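Local coordinates for geranyltranstransferase (IspA) (Helicobacter pylori, PDB 3LLW), which probably acts as a magnesium-dependent prenyltransferase in isoprenoid biosynthesis, at residues H25-E30 and N128-E133; L36-F41 and A113-T118; L60-G65 and Q290-A295; D280-K283 and L288-E291. All coordinates share one frame; numbering follows the deposited sequence.

Interaction 1 of 4, residues H25-E30 and N128-E133; sequences HHLHLE and NTYSFE
Tyr130 reaches out of helix 117-137 to meet His25 and Leu27, which lie in the loop between helix 6-23 and helix 36-45. Its CB already heads for the loop, and chi1 of -163° sets CG anti to the backbone N, projecting the ring from the helix. At the base of the ring, CG rests on Phe40 of helix 36-45, whose ring meets that of Tyr130 edge-to-face. Tyr130 CE2 packs against Leu27 CD1 at 3.7 Å, the methyl arriving obliquely. At the opposite ring edge, Tyr130 CE1 is 3.9 Å from His25 NE2. At the tip, Tyr130 OH lies 2.8 Å from His25 NE2 in a nearly straight hydrogen bond (169°). The two rings meet edge on, since NE2 lies in the tyrosine plane and OH near the imidazole plane. The imidazole also meets the Phe41 ring, and His25 touches Leu81. In the all-helical isoprenoid synthase fold this ties the loop to a helix that also faces the second subunit; Leu27 itself packs on Lys159 of that subunit. Either partner could supply the proton, so the bond is compatible with more than one protonation pattern of His25, while the buried phenol has its hydroxyl satisfied.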
loop_
_atom_site.group_PDB
_atom_site.type_symbol
_atom_site.label_atom_id
_atom_site.label_comp_id
_atom_site.label_asym_id
_atom_site.label_seq_id
_atom_site.Cartn_x
_atom_site.Cartn_y
_atom_site.Cartn_z
ATOM N N HIS A 25 0.882 -20.111 -4.387
ATOM C CA HIS A 25 0.307 -18.837 -4.780
ATOM C C HIS A 25 1.083 -18.306 -5.975
ATOM O O HIS A 25 2.281 -18.045 -5.882
ATOM C CB HIS A 25 0.323 -17.835 -3.622
ATOM C CG HIS A 25 -0.544 -16.643 -3.860
ATOM N ND1 HIS A 25 -1.913 -16.679 -3.705
ATOM C CD2 HIS A 25 -0.245 -15.392 -4.278
ATOM C CE1 HIS A 25 -2.420 -15.497 -4.002
ATOM N NE2 HIS A 25 -1.427 -14.698 -4.355
ATOM N N HIS A 26 0.394 -18.194 -7.102
ATOM C CA HIS A 26 1.001 -17.706 -8.330
ATOM C C HIS A 26 0.219 -16.510 -8.829
ATOM O O HIS A 26 -1.018 -16.509 -8.828
ATOM C CB HIS A 26 1.049 -18.792 -9.413
ATOM C CG HIS A 26 1.813 -20.018 -9.010
ATOM N ND1 HIS A 26 3.173 -20.009 -8.782
ATOM C CD2 HIS A 26 1.405 -21.296 -8.804
ATOM C CE1 HIS A 26 3.569 -21.225 -8.446
ATOM N NE2 HIS A 26 2.516 -22.025 -8.452
ATOM N N LEU A 27 0.951 -15.475 -9.212
ATOM C CA LEU A 27 0.356 -14.339 -9.880
ATOM C C LEU A 27 0.821 -14.406 -11.321
ATOM O O LEU A 27 2.029 -14.491 -11.590
ATOM C CB LEU A 27 0.760 -13.027 -9.199
ATOM C CG LEU A 27 0.341 -11.716 -9.880
ATOM C CD1 LEU A 27 -0.494 -10.823 -8.956
ATOM C CD2 LEU A 27 1.566 -10.983 -10.448
ATOM N N HIS A 28 -0.140 -14.422 -12.239
ATOM C CA HIS A 28 0.180 -14.445 -13.657
ATOM C C HIS A 28 0.386 -13.023 -14.151
ATOM O O HIS A 28 -0.519 -12.190 -14.055
ATOM C CB HIS A 28 -0.901 -15.158 -14.476
ATOM C CG HIS A 28 -0.664 -15.108 -15.957
ATOM N ND1 HIS A 28 0.567 -15.369 -16.525
ATOM C CD2 HIS A 28 -1.498 -14.822 -16.987
ATOM C CE1 HIS A 28 0.481 -15.246 -17.838
ATOM N NE2 HIS A 28 -0.763 -14.918 -18.144
ATOM N N LEU A 29 1.587 -12.753 -14.662
ATOM C CA LEU A 29 1.922 -11.430 -15.176
ATOM C C LEU A 29 2.338 -11.471 -16.654
ATOM O O LEU A 29 3.450 -11.891 -16.998
ATOM C CB LEU A 29 3.015 -10.774 -14.326
ATOM C CG LEU A 29 2.864 -9.324 -13.839
ATOM C CD1 LEU A 29 4.222 -8.638 -13.819
ATOM C CD2 LEU A 29 1.852 -8.498 -14.629
ATOM N N GLU A 30 1.430 -11.024 -17.514
ATOM C CA GLU A 30 1.671 -10.957 -18.946
ATOM C C GLU A 30 2.413 -9.657 -19.279
ATOM O O GLU A 30 1.861 -8.554 -19.116
ATOM C CB GLU A 30 0.338 -11.011 -19.703
ATOM C CG GLU A 30 -0.841 -11.566 -18.883
ATOM C CD GLU A 30 -2.164 -11.611 -19.654
ATOM O OE1 GLU A 30 -2.486 -10.641 -20.382
ATOM O OE2 GLU A 30 -2.893 -12.620 -19.516
ATOM N N ASN A 128 3.788 -4.161 -0.964
ATOM C CA ASN A 128 3.041 -3.233 -0.126
ATOM C C ASN A 128 1.605 -3.067 -0.629
ATOM O O ASN A 128 0.690 -3.268 0.139
ATOM C CB ASN A 128 3.748 -1.883 -0.125
ATOM C CG ASN A 128 3.129 -0.858 0.807
ATOM O OD1 ASN A 128 2.113 -1.089 1.497
ATOM N ND2 ASN A 128 3.744 0.308 0.823
ATOM N N THR A 129 1.431 -2.691 -1.902
ATOM C CA THR A 129 0.102 -2.555 -2.526
ATOM C C THR A 129 -0.652 -3.879 -2.615
ATOM O O THR A 129 -1.899 -3.945 -2.385
ATOM C CB THR A 129 0.202 -1.909 -3.934
ATOM O OG1 THR A 129 1.009 -0.735 -3.851
ATOM C CG2 THR A 129 -1.160 -1.505 -4.447
ATOM N N TYR A 130 0.095 -4.939 -2.915
ATOM C CA TYR A 130 -0.491 -6.308 -3.021
ATOM C C TYR A 130 -1.204 -6.832 -1.773
ATOM O O TYR A 130 -2.180 -7.563 -1.905
ATOM C CB TYR A 130 0.529 -7.341 -3.500
ATOM C CG TYR A 130 -0.086 -8.620 -4.016
ATOM C CD1 TYR A 130 0.227 -9.839 -3.440
ATOM C CD2 TYR A 130 -0.991 -8.604 -5.074
ATOM C CE1 TYR A 130 -0.335 -11.023 -3.916
ATOM C CE2 TYR A 130 -1.573 -9.774 -5.547
ATOM C CZ TYR A 130 -1.238 -10.981 -4.959
ATOM O OH TYR A 130 -1.809 -12.150 -5.425
ATOM N N SER A 131 -0.700 -6.480 -0.586
ATOM C CA SER A 131 -1.322 -6.830 0.704
ATOM C C SER A 131 -2.755 -6.340 0.797
ATOM O O SER A 131 -3.605 -6.972 1.395
ATOM C CB SER A 131 -0.551 -6.172 1.846
ATOM O OG SER A 131 0.835 -6.395 1.711
ATOM N N PHE A 132 -3.006 -5.188 0.194
ATOM C CA PHE A 132 -4.318 -4.590 0.214
ATOM C C PHE A 132 -5.230 -5.162 -0.854
ATOM O O PHE A 132 -6.453 -5.286 -0.632
ATOM C CB PHE A 132 -4.184 -3.057 0.225
ATOM C CG PHE A 132 -3.348 -2.560 1.394
ATOM C CD1 PHE A 132 -3.887 -2.519 2.671
ATOM C CD2 PHE A 132 -1.988 -2.225 1.228
ATOM C CE1 PHE A 132 -3.124 -2.108 3.771
ATOM C CE2 PHE A 132 -1.209 -1.809 2.328
ATOM C CZ PHE A 132 -1.784 -1.738 3.599
ATOM N N GLU A 133 -4.639 -5.585 -1.972
ATOM C CA GLU A 133 -5.366 -6.307 -3.013
ATOM C C GLU A 133 -5.799 -7.675 -2.522
ATOM O O GLU A 133 -6.955 -8.052 -2.711
ATOM C CB GLU A 133 -4.556 -6.446 -4.305
ATOM C CG GLU A 133 -5.383 -6.987 -5.492
ATOM C CD GLU A 133 -4.632 -6.998 -6.826
ATOM O OE1 GLU A 133 -3.379 -6.895 -6.840
ATOM O OE2 GLU A 133 -5.311 -7.115 -7.869
#

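Interaction 2 of 4, residues L36-F41 and A113-T118; sequences LEKAFF and AKYDET
Ala39, on helix 36-45, presses its methyl group against the outer half of the Tyr115 ring. Ala39 CB is 3.6 Å from Tyr115 CE2 and 3.8 Å from Tyr115 CZ; the approach is oblique, neither squarely over the face nor at the edge. The backbone takes part as well, with Ala39 CA 4.0 Å from Tyr115 OH. Because chi1 of Tyr115 is -57°, its CG lies anti to the carbonyl carbon and the ring swings across toward the helix. Lys114 CG, the neighbour in sequence, sits 4.0 Å above the ring centre and covers one face. Tyr115 is the first residue to leave helical geometry after the short helix 111-114, and Asp116 then N-caps helix 117-137, one of the long helices of the isoprenoid synthase fold. The contact therefore joins helix 36-45 to the turn between helix 111-114 and helix 117-137. Ala39 also touches Ile123 of helix 117-137, giving the methyl an apolar neighbour there too. Toward solvent the fit slackens: exposed Lys38 comes no nearer than 4.3 Å, from CG to Tyr115 OH, and its chain then turns off from the tyrosine. The hydroxyl is instead hydrogen-bonded to Glu42 OE1, while Glu42 OE2 forms a salt bridge with Lys114 NZ.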
loop_
_atom_site.group_PDB
_atom_site.type_symbol
_atom_site.label_atom_id
_atom_site.label_comp_id
_atom_site.label_asym_id
_atom_site.label_seq_id
_atom_site.Cartn_x
_atom_site.Cartn_y
_atom_site.Cartn_z
ATOM N N LEU A 36 10.245 -9.871 -14.015
ATOM C CA LEU A 36 9.429 -9.227 -12.981
ATOM C C LEU A 36 8.435 -10.159 -12.258
ATOM O O LEU A 36 8.236 -10.042 -11.044
ATOM C CB LEU A 36 8.716 -7.997 -13.552
ATOM C CG LEU A 36 8.229 -6.969 -12.527
ATOM C CD1 LEU A 36 9.415 -6.226 -11.917
ATOM C CD2 LEU A 36 7.262 -6.008 -13.189
ATOM N N GLU A 37 7.847 -11.093 -13.002
ATOM C CA GLU A 37 6.866 -12.040 -12.472
ATOM C C GLU A 37 7.451 -13.046 -11.469
ATOM O O GLU A 37 6.800 -13.382 -10.462
ATOM C CB GLU A 37 6.191 -12.782 -13.629
ATOM C CG GLU A 37 5.070 -13.742 -13.218
ATOM C CD GLU A 37 4.785 -14.765 -14.299
ATOM O OE1 GLU A 37 5.437 -15.831 -14.287
ATOM O OE2 GLU A 37 3.919 -14.501 -15.164
ATOM N N LYS A 38 8.657 -13.544 -11.745
ATOM C CA LYS A 38 9.312 -14.459 -10.803
ATOM C C LYS A 38 9.903 -13.686 -9.623
ATOM O O LYS A 38 9.837 -14.144 -8.480
ATOM C CB LYS A 38 10.366 -15.376 -11.466
ATOM C CG LYS A 38 11.296 -14.715 -12.486
ATOM C CD LYS A 38 11.185 -15.345 -13.891
ATOM C CE LYS A 38 9.792 -15.191 -14.533
ATOM N NZ LYS A 38 9.460 -13.786 -14.920
ATOM N N ALA A 39 10.441 -12.499 -9.910
ATOM C CA ALA A 39 11.009 -11.616 -8.895
ATOM C C ALA A 39 9.970 -11.082 -7.889
ATOM O O ALA A 39 10.329 -10.744 -6.764
ATOM C CB ALA A 39 11.704 -10.475 -9.554
ATOM N N PHE A 40 8.702 -11.007 -8.301
ATOM C CA PHE A 40 7.615 -10.505 -7.445
ATOM C C PHE A 40 7.465 -11.249 -6.116
ATOM O O PHE A 40 7.485 -10.623 -5.065
ATOM C CB PHE A 40 6.272 -10.493 -8.200
ATOM C CG PHE A 40 5.105 -10.021 -7.367
ATOM C CD1 PHE A 40 5.091 -8.733 -6.815
ATOM C CD2 PHE A 40 4.017 -10.860 -7.137
ATOM C CE1 PHE A 40 4.015 -8.296 -6.055
ATOM C CE2 PHE A 40 2.927 -10.434 -6.372
ATOM C CZ PHE A 40 2.920 -9.156 -5.831
ATOM N N PHE A 41 7.337 -12.576 -6.168
ATOM C CA PHE A 41 7.041 -13.367 -4.977
ATOM C C PHE A 41 8.263 -14.076 -4.389
ATOM O O PHE A 41 8.189 -14.672 -3.315
ATOM C CB PHE A 41 5.937 -14.371 -5.294
ATOM C CG PHE A 41 4.890 -14.491 -4.212
ATOM C CD1 PHE A 41 4.086 -13.399 -3.869
ATOM C CD2 PHE A 41 4.691 -15.703 -3.554
ATOM C CE1 PHE A 41 3.096 -13.509 -2.872
ATOM C CE2 PHE A 41 3.712 -15.831 -2.561
ATOM C CZ PHE A 41 2.911 -14.729 -2.219
ATOM N N ALA A 113 20.839 -7.478 -5.461
ATOM C CA ALA A 113 22.025 -8.251 -5.783
ATOM C C ALA A 113 21.748 -9.124 -7.001
ATOM O O ALA A 113 22.541 -9.142 -7.953
ATOM C CB ALA A 113 22.465 -9.098 -4.591
ATOM N N LYS A 114 20.616 -9.824 -6.973
ATOM C CA LYS A 114 20.250 -10.757 -8.033
ATOM C C LYS A 114 19.845 -10.049 -9.319
ATOM O O LYS A 114 20.182 -10.497 -10.420
ATOM C CB LYS A 114 19.140 -11.698 -7.569
ATOM C CG LYS A 114 18.872 -12.836 -8.550
ATOM C CD LYS A 114 17.879 -13.847 -8.001
ATOM C CE LYS A 114 17.552 -14.902 -9.054
ATOM N NZ LYS A 114 16.922 -16.108 -8.468
ATOM N N TYR A 115 19.140 -8.933 -9.181
ATOM C CA TYR A 115 18.650 -8.209 -10.353
ATOM C C TYR A 115 19.274 -6.823 -10.432
ATOM O O TYR A 115 20.366 -6.667 -10.979
ATOM C CB TYR A 115 17.122 -8.143 -10.337
ATOM C CG TYR A 115 16.444 -9.493 -10.269
ATOM C CD1 TYR A 115 16.451 -10.362 -11.372
ATOM C CD2 TYR A 115 15.783 -9.902 -9.112
ATOM C CE1 TYR A 115 15.816 -11.605 -11.318
ATOM C CE2 TYR A 115 15.155 -11.138 -9.040
ATOM C CZ TYR A 115 15.161 -11.979 -10.147
ATOM O OH TYR A 115 14.529 -13.200 -10.066
ATOM N N ASP A 116 18.583 -5.827 -9.878
ATOM C CA ASP A 116 19.105 -4.465 -9.752
ATOM C C ASP A 116 18.304 -3.730 -8.688
ATOM O O ASP A 116 17.277 -4.234 -8.230
ATOM C CB ASP A 116 19.058 -3.716 -11.094
ATOM C CG ASP A 116 17.711 -3.847 -11.793
ATOM O OD1 ASP A 116 17.641 -4.562 -12.819
ATOM O OD2 ASP A 116 16.723 -3.240 -11.313
ATOM N N GLU A 117 18.776 -2.541 -8.315
ATOM C CA GLU A 117 18.202 -1.734 -7.231
ATOM C C GLU A 117 16.752 -1.340 -7.497
ATOM O O GLU A 117 15.907 -1.457 -6.623
ATOM C CB GLU A 117 19.037 -0.475 -7.048
ATOM C CG GLU A 117 19.161 0.013 -5.625
ATOM C CD GLU A 117 20.302 1.008 -5.452
ATOM O OE1 GLU A 117 20.365 1.651 -4.381
ATOM O OE2 GLU A 117 21.136 1.147 -6.379
ATOM N N THR A 118 16.500 -0.881 -8.720
ATOM C CA THR A 118 15.203 -0.425 -9.179
ATOM C C THR A 118 14.135 -1.502 -8.998
ATOM O O THR A 118 13.097 -1.245 -8.353
ATOM C CB THR A 118 15.297 0.065 -10.641
ATOM O OG1 THR A 118 15.985 1.321 -10.659
ATOM C CG2 THR A 118 13.927 0.268 -11.245
#

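Interaction 3 of 4, residues L60-G65 and Q290-A295; sequences LCALVG and QENLNA
The C-terminal helix 287-301 packs on the last turn of helix 51-63, a helix-helix contact of the all-alpha isoprenoid synthase fold in which Asn292 is set against Cys61 and Ala62. The backbones come close, with Ala62 CA and Asn292 CA 6.9 Å apart, a spacing that the small alanine side chain helps to permit. Asn292 spans the gap with its amide nitrogen leading. Its chi1 of -70° places CG beside the backbone N, and with chi2 near 2° the oxygen eclipses CA, which leaves ND2 as the atom extended farthest toward the other helix. There ND2 touches Ala62 CB at 3.5 Å and approaches the backbone Ala62 N to 3.6 Å, while Cys61 CB stands farther off, 4.2 Å from ND2. These are van der Waals contacts; the polar partner of ND2 is Ala58 O, one turn earlier on helix 51-63, to which it is hydrogen-bonded. Leu8 and Tyr11 of helix 6-23 also touch the asparagine, so a third helix closes around it. Just beyond the contact helix 51-63 ends: Leu60 O accepts from both Leu63 N (3.1 Å) and Val64 N (3.0 Å), and Val64 leaves helical geometry. By regular helix spacing, Ala58 O is probably also addressed by Ala62 N, which would make the asparagine a second donor to one carbonyl. In this buried setting the bond from ND2 to Ala58 O gives the amide nitrogen a polar partner and links a side chain of the last helix to the main chain of helix 51-63.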
loop_
_atom_site.group_PDB
_atom_site.type_symbol
_atom_site.label_atom_id
_atom_site.label_comp_id
_atom_site.label_asym_id
_atom_site.label_seq_id
_atom_site.Cartn_x
_atom_site.Cartn_y
_atom_site.Cartn_z
ATOM N N LEU A 60 -7.544 -17.020 15.297
ATOM C CA LEU A 60 -8.657 -17.389 14.457
ATOM C C LEU A 60 -9.114 -18.848 14.599
ATOM O O LEU A 60 -10.308 -19.100 14.808
ATOM C CB LEU A 60 -8.296 -17.057 13.024
ATOM C CG LEU A 60 -9.305 -17.354 11.940
ATOM C CD1 LEU A 60 -10.439 -16.332 11.958
ATOM C CD2 LEU A 60 -8.530 -17.270 10.686
ATOM N N CYS A 61 -8.173 -19.793 14.516
ATOM C CA CYS A 61 -8.463 -21.227 14.707
ATOM C C CYS A 61 -9.079 -21.536 16.064
ATOM O O CYS A 61 -9.910 -22.435 16.181
ATOM C CB CYS A 61 -7.197 -22.074 14.571
ATOM S SG CYS A 61 -6.498 -22.118 12.937
ATOM N N ALA A 62 -8.642 -20.800 17.080
ATOM C CA ALA A 62 -9.189 -20.903 18.418
ATOM C C ALA A 62 -10.630 -20.404 18.522
ATOM O O ALA A 62 -11.435 -20.976 19.255
ATOM C CB ALA A 62 -8.325 -20.145 19.369
ATOM N N LEU A 63 -10.960 -19.350 17.783
ATOM C CA LEU A 63 -12.229 -18.638 17.999
ATOM C C LEU A 63 -13.365 -19.044 17.065
ATOM O O LEU A 63 -14.541 -18.875 17.407
ATOM C CB LEU A 63 -12.017 -17.121 17.966
ATOM C CG LEU A 63 -11.261 -16.456 19.123
ATOM C CD1 LEU A 63 -10.964 -15.003 18.767
ATOM C CD2 LEU A 63 -12.002 -16.547 20.463
ATOM N N VAL A 64 -13.026 -19.565 15.891
ATOM C CA VAL A 64 -14.053 -20.114 15.011
ATOM C C VAL A 64 -14.063 -21.643 15.136
ATOM O O VAL A 64 -13.008 -22.256 15.312
ATOM C CB VAL A 64 -13.918 -19.595 13.533
ATOM C CG1 VAL A 64 -12.604 -20.000 12.905
ATOM C CG2 VAL A 64 -15.086 -20.062 12.666
ATOM N N GLY A 65 -15.258 -22.241 15.102
ATOM C CA GLY A 65 -15.413 -23.703 15.111
ATOM C C GLY A 65 -14.744 -24.331 13.902
ATOM O O GLY A 65 -14.721 -23.721 12.828
ATOM N N GLN A 290 -6.154 -19.207 24.763
ATOM C CA GLN A 290 -5.029 -19.252 25.682
ATOM C C GLN A 290 -4.073 -20.384 25.304
ATOM O O GLN A 290 -2.853 -20.210 25.376
ATOM C CB GLN A 290 -5.519 -19.400 27.123
ATOM C CG GLN A 290 -4.465 -19.105 28.192
ATOM C CD GLN A 290 -3.557 -20.297 28.498
ATOM O OE1 GLN A 290 -3.994 -21.454 28.475
ATOM N NE2 GLN A 290 -2.286 -20.013 28.782
ATOM N N GLU A 291 -4.641 -21.515 24.883
ATOM C CA GLU A 291 -3.875 -22.711 24.575
ATOM C C GLU A 291 -3.013 -22.520 23.328
ATOM O O GLU A 291 -1.826 -22.860 23.337
ATOM C CB GLU A 291 -4.815 -23.901 24.407
ATOM C CG GLU A 291 -4.130 -25.250 24.318
ATOM C CD GLU A 291 -5.105 -26.422 24.416
ATOM O OE1 GLU A 291 -6.109 -26.453 23.658
ATOM O OE2 GLU A 291 -4.858 -27.316 25.258
ATOM N N ASN A 292 -3.612 -21.969 22.269
ATOM C CA ASN A 292 -2.892 -21.673 21.027
ATOM C C ASN A 292 -1.789 -20.628 21.216
ATOM O O ASN A 292 -0.658 -20.822 20.762
ATOM C CB ASN A 292 -3.863 -21.234 19.922
ATOM C CG ASN A 292 -4.739 -22.369 19.421
ATOM O OD1 ASN A 292 -4.663 -23.489 19.917
ATOM N ND2 ASN A 292 -5.581 -22.080 18.431
ATOM N N LEU A 293 -2.121 -19.534 21.897
ATOM C CA LEU A 293 -1.148 -18.491 22.174
ATOM C C LEU A 293 -0.002 -18.975 23.054
ATOM O O LEU A 293 1.162 -18.739 22.733
ATOM C CB LEU A 293 -1.819 -17.245 22.758
ATOM C CG LEU A 293 -2.706 -16.454 21.782
ATOM C CD1 LEU A 293 -3.326 -15.261 22.471
ATOM C CD2 LEU A 293 -1.923 -16.017 20.555
ATOM N N ASN A 294 -0.340 -19.688 24.129
ATOM C CA ASN A 294 0.642 -20.271 25.042
ATOM C C ASN A 294 1.639 -21.164 24.312
ATOM O O ASN A 294 2.850 -21.050 24.542
ATOM C CB ASN A 294 -0.075 -21.039 26.158
ATOM C CG ASN A 294 0.865 -21.597 27.207
ATOM O OD1 ASN A 294 1.032 -22.809 27.300
ATOM N ND2 ASN A 294 1.462 -20.723 28.016
ATOM N N ALA A 295 1.127 -22.008 23.414
ATOM C CA ALA A 295 1.959 -22.956 22.673
ATOM C C ALA A 295 2.934 -22.248 21.749
ATOM O O ALA A 295 4.112 -22.606 21.692
ATOM C CB ALA A 295 1.104 -23.902 21.884
#

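Interaction 4 of 4, residues D280-K283 and L288-E291; sequences DALK and LLQE. With SO4 (sulfate ion), chain E.
The amide of Gln290 and the carboxylate of Asp280 are turned 75° against each other, with Asp280 OD2 3.0 Å from Gln290 NE2. The carboxylate oxygen stands above the amide plane rather than in it. The same face of the amide carries the aliphatic chain of Lys283: its CG lies 3.5 Å from Gln290 CD, and its CE is 3.4 Å from Gln290 OE1. Gln290 reaches this position by a bend at chi2, which turns the amide so that one face lies under the Lys283 chain; the lysine, extended beyond CG, then runs over it obliquely. Leu279, from the end of helix 261-279, touches Gln290 too. Residues 280-283 belong to the short connection between helix 261-279 and the final helix 287-301, so the contact folds this connection back onto the first turn of helix 287-301, and its nearest CA pair, Lys283 and Gln290, is 5.8 Å apart. Deeper in, Leu282 CD2 packs against Leu289 CG at 3.8 Å. Leu211 of helix 209-236 touches both leucines and Trp214 touches Leu282, extending this apolar layer. Beside it, a sulfate ion, probably from the crystallisation liquor, occupies the start of helix 287-301. Leu288 N donates to sulfate O1 at 2.8 Å (162°), and Leu289 N to sulfate O2 at 3.0 Å (151°). Two successive main-chain N-H groups thus grip two oxygens of the anion, and the positive end of the helix dipole would be expected to favour its binding there. Leu288 CB and CG pass beside the anion, CB 3.3 Å from sulfate O1.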
loop_
_atom_site.group_PDB
_atom_site.type_symbol
_atom_site.label_atom_id
_atom_site.label_comp_id
_atom_site.label_asym_id
_atom_site.label_seq_id
_atom_site.Cartn_x
_atom_site.Cartn_y
_atom_site.Cartn_z
ATOM N N ASP A 280 -2.112 -16.030 31.231
ATOM C CA ASP A 280 -2.814 -17.026 32.055
ATOM C C ASP A 280 -4.040 -16.458 32.792
ATOM O O ASP A 280 -4.686 -17.160 33.568
ATOM C CB ASP A 280 -1.845 -17.736 33.018
ATOM C CG ASP A 280 -0.713 -18.481 32.289
ATOM O OD1 ASP A 280 0.304 -18.784 32.947
ATOM O OD2 ASP A 280 -0.812 -18.747 31.067
ATOM N N ALA A 281 -4.352 -15.189 32.538
ATOM C CA ALA A 281 -5.613 -14.580 32.961
ATOM C C ALA A 281 -6.649 -14.639 31.831
ATOM O O ALA A 281 -7.736 -14.067 31.930
ATOM C CB ALA A 281 -5.386 -13.142 33.400
ATOM N N LEU A 282 -6.296 -15.334 30.754
ATOM C CA LEU A 282 -7.193 -15.538 29.621
ATOM C C LEU A 282 -7.835 -16.922 29.708
ATOM O O LEU A 282 -8.861 -17.170 29.070
ATOM C CB LEU A 282 -6.419 -15.380 28.309
ATOM C CG LEU A 282 -7.117 -15.031 26.998
ATOM C CD1 LEU A 282 -7.578 -13.580 26.986
ATOM C CD2 LEU A 282 -6.155 -15.292 25.874
ATOM N N LYS A 283 -7.224 -17.799 30.513
ATOM C CA LYS A 283 -7.727 -19.158 30.818
ATOM C C LYS A 283 -9.218 -19.327 31.176
ATOM O O LYS A 283 -9.842 -20.248 30.652
ATOM C CB LYS A 283 -6.869 -19.848 31.896
ATOM C CG LYS A 283 -5.562 -20.434 31.402
ATOM C CD LYS A 283 -5.049 -21.542 32.309
ATOM C CE LYS A 283 -3.698 -22.069 31.825
ATOM N NZ LYS A 283 -3.382 -23.434 32.347
ATOM N N LEU A 288 -9.287 -22.073 24.637
ATOM C CA LEU A 288 -8.711 -22.503 23.353
ATOM C C LEU A 288 -7.739 -21.459 22.798
ATOM O O LEU A 288 -6.695 -21.806 22.243
ATOM C CB LEU A 288 -9.805 -22.833 22.329
ATOM C CG LEU A 288 -10.830 -23.916 22.712
ATOM C CD1 LEU A 288 -11.975 -24.011 21.700
ATOM C CD2 LEU A 288 -10.177 -25.278 22.918
ATOM N N LEU A 289 -8.092 -20.187 22.979
ATOM C CA LEU A 289 -7.235 -19.061 22.621
ATOM C C LEU A 289 -5.971 -19.040 23.457
ATOM O O LEU A 289 -4.847 -18.895 22.924
ATOM C CB LEU A 289 -8.001 -17.734 22.752
ATOM C CG LEU A 289 -7.308 -16.395 22.438
ATOM C CD1 LEU A 289 -6.715 -16.353 21.046
ATOM C CD2 LEU A 289 -8.277 -15.230 22.631
ATOM N N GLN A 290 -6.154 -19.207 24.763
ATOM C CA GLN A 290 -5.029 -19.252 25.682
ATOM C C GLN A 290 -4.073 -20.384 25.304
ATOM O O GLN A 290 -2.853 -20.210 25.376
ATOM C CB GLN A 290 -5.519 -19.400 27.123
ATOM C CG GLN A 290 -4.465 -19.105 28.192
ATOM C CD GLN A 290 -3.557 -20.297 28.498
ATOM O OE1 GLN A 290 -3.994 -21.454 28.475
ATOM N NE2 GLN A 290 -2.286 -20.013 28.782
ATOM N N GLU A 291 -4.641 -21.515 24.883
ATOM C CA GLU A 291 -3.875 -22.711 24.575
ATOM C C GLU A 291 -3.013 -22.520 23.328
ATOM O O GLU A 291 -1.826 -22.860 23.337
ATOM C CB GLU A 291 -4.815 -23.901 24.407
ATOM C CG GLU A 291 -4.130 -25.250 24.318
ATOM C CD GLU A 291 -5.105 -26.422 24.416
ATOM O OE1 GLU A 291 -6.109 -26.453 23.658
ATOM O OE2 GLU A 291 -4.858 -27.316 25.258
HETATM S S SO4 E . -12.232 -20.029 23.491
HETATM O O1 SO4 E . -11.960 -21.252 24.243
HETATM O O2 SO4 E . -10.972 -19.328 23.226
HETATM O O3 SO4 E . -12.891 -20.378 22.231
HETATM O O4 SO4 E . -13.140 -19.190 24.280
#

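Interactions 1 and 2 share helix 117-137 and touch directly, through a probable hydrogen bond from Leu29 N to Glu37 OE2; both are partly buried and border the second subunit. Interactions 3 and 4, their centres 8 Å apart, are buried contacts that share the C-terminal helix 287-301 and meet where Ala62 CB rests on Leu289 CA at 3.6 Å; no other chain touches either. Only interaction 1 has a clear side-chain hydrogen bond between its own segments. Interaction 2 is apolar, and interaction 3 finds the partner of its amide nitrogen at Ala58, just before segment 60-65. Interaction 4 grades from buried leucines to an exposed rim at Asp280 and Lys283. Centres of interactions 2 and 4 lie about 43 Å apart.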